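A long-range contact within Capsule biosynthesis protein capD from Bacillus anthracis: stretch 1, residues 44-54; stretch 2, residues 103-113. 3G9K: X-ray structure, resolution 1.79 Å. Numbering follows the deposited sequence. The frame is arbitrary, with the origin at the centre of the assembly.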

# COMPACT_ATOMS: atom_id res chain seq x y z
N ALA A 44 8.80 15.38 -3.60
CA ALA A 44 8.19 14.04 -3.51
C ALA A 44 6.99 14.06 -2.56
O ALA A 44 5.96 13.45 -2.87
N VAL A 45 7.12 14.79 -1.44
CA VAL A 45 6.04 14.86 -0.42
C VAL A 45 4.81 15.55 -0.99
O VAL A 45 3.71 15.00 -0.92
N ASP A 46 4.98 16.72 -1.57
CA ASP A 46 3.84 17.37 -2.23
C ASP A 46 3.11 16.52 -3.27
O ASP A 46 1.87 16.44 -3.30
N ALA A 47 3.88 15.89 -4.16
CA ALA A 47 3.32 14.94 -5.11
C ALA A 47 2.61 13.76 -4.43
O ALA A 47 1.61 13.29 -4.92
N ALA A 48 3.15 13.27 -3.32
CA ALA A 48 2.55 12.13 -2.61
C ALA A 48 1.16 12.50 -2.01
O ALA A 48 0.24 11.69 -1.99
N ILE A 49 1.01 13.74 -1.57
CA ILE A 49 -0.26 14.21 -1.03
C ILE A 49 -1.26 14.30 -2.15
O ILE A 49 -2.44 13.86 -2.01
N VAL A 50 -0.83 14.86 -3.26
CA VAL A 50 -1.68 14.94 -4.46
C VAL A 50 -2.12 13.54 -4.93
O VAL A 50 -3.29 13.27 -5.15
N VAL A 51 -1.15 12.66 -5.09
CA VAL A 51 -1.37 11.27 -5.47
C VAL A 51 -2.30 10.57 -4.49
O VAL A 51 -3.19 9.83 -4.90
N SER A 52 -2.07 10.75 -3.19
CA SER A 52 -2.92 10.03 -2.19
C SER A 52 -4.37 10.44 -2.29
O SER A 52 -5.28 9.60 -2.37
N TYR A 53 -4.61 11.74 -2.37
CA TYR A 53 -5.98 12.23 -2.57
C TYR A 53 -6.65 11.83 -3.93
O TYR A 53 -7.85 11.54 -3.99
N VAL A 54 -5.91 11.84 -5.03
CA VAL A 54 -6.42 11.41 -6.34
C VAL A 54 -6.87 9.93 -6.33
O VAL A 54 -7.96 9.60 -6.80
N GLY A 103 -7.67 8.02 9.60
CA GLY A 103 -6.45 8.75 9.76
C GLY A 103 -5.92 9.50 8.56
O GLY A 103 -5.06 10.39 8.74
N PHE A 104 -6.41 9.16 7.36
CA PHE A 104 -5.93 9.70 6.09
C PHE A 104 -5.79 11.26 6.09
O PHE A 104 -4.70 11.81 5.80
N VAL A 105 -6.91 11.95 6.34
CA VAL A 105 -6.95 13.43 6.28
C VAL A 105 -5.94 14.09 7.26
O VAL A 105 -5.18 14.99 6.86
N ALA A 106 -5.92 13.61 8.51
CA ALA A 106 -4.93 14.01 9.53
C ALA A 106 -3.47 13.69 9.14
O ALA A 106 -2.56 14.53 9.35
N GLY A 107 -3.25 12.53 8.53
CA GLY A 107 -1.94 12.15 8.01
C GLY A 107 -1.40 13.11 6.98
O GLY A 107 -0.28 13.59 7.10
N MSE A 108 -2.23 13.36 5.96
CA MSE A 108 -1.85 14.25 4.87
C MSE A 108 -1.58 15.66 5.38
O MSE A 108 -0.59 16.30 4.96
N GLU A 109 -2.42 16.16 6.31
CA GLU A 109 -2.17 17.49 6.85
C GLU A 109 -0.89 17.57 7.66
O GLU A 109 -0.14 18.54 7.54
N TYR A 110 -0.64 16.57 8.51
CA TYR A 110 0.60 16.46 9.28
C TYR A 110 1.85 16.38 8.40
O TYR A 110 2.87 17.03 8.65
N ILE A 111 1.77 15.54 7.38
CA ILE A 111 2.82 15.40 6.38
C ILE A 111 3.06 16.71 5.68
O ILE A 111 4.18 17.14 5.55
N HIS A 112 1.99 17.35 5.21
CA HIS A 112 2.16 18.64 4.60
C HIS A 112 2.87 19.67 5.50
O HIS A 112 3.81 20.34 5.07
N ASP A 113 2.39 19.81 6.73
CA ASP A 113 2.86 20.87 7.62
C ASP A 113 4.29 20.65 8.08
O ASP A 113 5.00 21.60 8.44

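The two stretches pack as a pair of nearly antiparallel helices: their axes approach to 10.0 Å, and their N-to-C directions differ by 163°. The register is set at the middle, where the CA atoms of Ile49 and Met108 lie 6.1 Å apart. From there the antiparallel course pairs the start of the first helix with the end of the second, Val45 with Ile111, and the end of the first with the start of the second, Tyr53 with Phe104. About 447 Å² is buried, both sides summed, and no hydrogen bond runs directly from one stretch to the other, so the contact rests chiefly on apolar packing.

Tyr53 has the largest covered area, 75 Å². Its CA-to-CB bond points sideways, but chi1 of -90° (m) and chi2 of 106° bring the ring nearer to the second helix. Phe104, whose CA-to-CB bond points toward the first helix, adopts chi1 t and presents its edge to the face of Tyr53. The evidence for an edge-to-face pair is threefold: the ring centroids are 5.0 Å apart, the planes meet at 88°, and Phe104 CE1 sits over one face of the tyrosine, 3.7 Å from Tyr53 CE2. The same phenylalanine edge reaches the backbone of the first helix, with Phe104 CZ 3.5 Å from Ser52 O. Farther along the tyrosine, Tyr53 OH lies 3.6 Å from Val105 CG2. The hydroxyl also provides the polar link between the helices: a water lies 2.8 Å from Tyr53 OH and donates a hydrogen bond to Val105 O at 2.7 Å, thereby bridging a side chain of one helix to the backbone of the other.

Met108, a selenomethionine, loses 68 Å² to the first helix. Its CA-to-CB bond points toward that helix, and chi1 and chi2 are both m, while chi3 of 120° lies between wells. Three residues of the first stretch contact it: Tyr53 CE1 is 3.8 Å from Met108 CG, Ser52 CB is 3.7 Å from Met108 SE, and Ile49 CG1 is 4.2 Å from Met108 SE. Ser52 also points toward the second helix, yet its chi1 m rotamer places OG within its own helix, where Ser52 OG donates to Ala48 O at 2.8 Å. The methylene Ser52 CB faces the selenium and also lies 3.7 Å from Phe104 CZ.

Ile49 is covered over the same area as Met108. Its CA-to-CB bond points sideways, but chi1 m and chi2 t carry the end of the chain closer. The terminal methyl then makes several contacts: Ile49 CD1 is 3.6 Å from His112 CB, 3.9 Å from Met108 O and 4.0 Å from Ile111 CG2. Ile111, also m then t, points toward the first helix and meets Val45, a t rotamer pointing toward it in return; the separation of 3.2 Å between Val45 CG1 and Ile111 CG2 is notably short for two methyl groups.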

# COMPACT_ATOMS: atom_id res chain seq x y z
CB ALA A 44 9.21 12.99 -3.08
CB VAL A 45 6.53 15.47 0.90
CG1 VAL A 45 5.39 15.70 1.93
CG2 VAL A 45 7.55 14.56 1.50
CB ASP A 46 4.33 18.65 -2.87
CG ASP A 46 4.65 19.73 -1.86
OD1 ASP A 46 4.40 19.55 -0.64
OD2 ASP A 46 5.14 20.78 -2.29
CB ALA A 47 4.40 14.42 -6.06
CB ALA A 48 3.50 11.66 -1.47
CB ILE A 49 -0.12 15.59 -0.34
CG1 ILE A 49 0.70 15.44 0.94
CG2 ILE A 49 -1.50 16.21 -0.12
CD1 ILE A 49 1.24 16.76 1.58
CB VAL A 50 -0.94 15.65 -5.58
CG1 VAL A 50 -1.68 15.49 -6.85
CG2 VAL A 50 -0.75 17.15 -5.23
CB VAL A 51 -0.05 10.47 -5.63
CG1 VAL A 51 -0.32 8.96 -5.75
CG2 VAL A 51 0.77 10.95 -6.88
CB SER A 52 -2.44 10.24 -0.78
OG SER A 52 -1.19 9.65 -0.61
CB TYR A 53 -6.00 13.74 -2.33
CG TYR A 53 -6.29 14.17 -0.91
CD1 TYR A 53 -5.30 14.67 -0.09
CD2 TYR A 53 -7.59 14.14 -0.42
CE1 TYR A 53 -5.60 15.13 1.24
CE2 TYR A 53 -7.88 14.55 0.84
CZ TYR A 53 -6.88 15.05 1.68
OH TYR A 53 -7.24 15.44 2.93
CB VAL A 54 -5.36 11.69 -7.46
CG1 VAL A 54 -5.67 10.89 -8.72
CG2 VAL A 54 -5.25 13.21 -7.70
CB PHE A 104 -6.90 9.26 4.97
CG PHE A 104 -6.44 9.64 3.59
CD1 PHE A 104 -6.73 10.91 3.07
CD2 PHE A 104 -5.76 8.74 2.80
CE1 PHE A 104 -6.32 11.29 1.80
CE2 PHE A 104 -5.34 9.10 1.51
CZ PHE A 104 -5.65 10.39 1.01
CB VAL A 105 -8.39 13.93 6.44
CG1 VAL A 105 -8.43 15.47 6.60
CG2 VAL A 105 -9.22 13.47 5.23
CB ALA A 106 -5.24 13.38 10.87
CB MSE A 108 -2.92 14.27 3.78
CG MSE A 108 -3.14 12.92 3.05
SE MSE A 108 -1.51 12.18 2.28
CE MSE A 108 -1.38 10.51 3.20
CB GLU A 109 -3.33 18.00 7.70
CG GLU A 109 -3.07 19.42 8.25
CD GLU A 109 -4.34 20.03 8.77
OE1 GLU A 109 -5.20 20.39 7.95
OE2 GLU A 109 -4.47 20.10 10.00
CB TYR A 110 0.57 15.23 10.20
CG TYR A 110 1.79 15.15 11.09
CD1 TYR A 110 3.02 14.71 10.60
CD2 TYR A 110 1.73 15.57 12.43
CE1 TYR A 110 4.14 14.68 11.39
CE2 TYR A 110 2.85 15.53 13.25
CZ TYR A 110 4.04 15.10 12.72
OH TYR A 110 5.16 15.07 13.51
CB ILE A 111 2.44 14.30 5.35
CG1 ILE A 111 2.52 12.93 6.06
CG2 ILE A 111 3.35 14.37 4.06
CD1 ILE A 111 1.85 11.69 5.34
CB HIS A 112 0.82 19.23 4.19
CG HIS A 112 0.93 20.66 3.78
ND1 HIS A 112 0.87 21.70 4.69
CD2 HIS A 112 1.19 21.22 2.58
CE1 HIS A 112 1.07 22.84 4.06
NE2 HIS A 112 1.29 22.58 2.78
CB ASP A 113 1.97 20.97 8.84
CG ASP A 113 0.60 21.51 8.52
OD1 ASP A 113 0.31 21.89 7.35
OD2 ASP A 113 -0.21 21.55 9.44
O HOH W 1 -5.46 16.58 4.72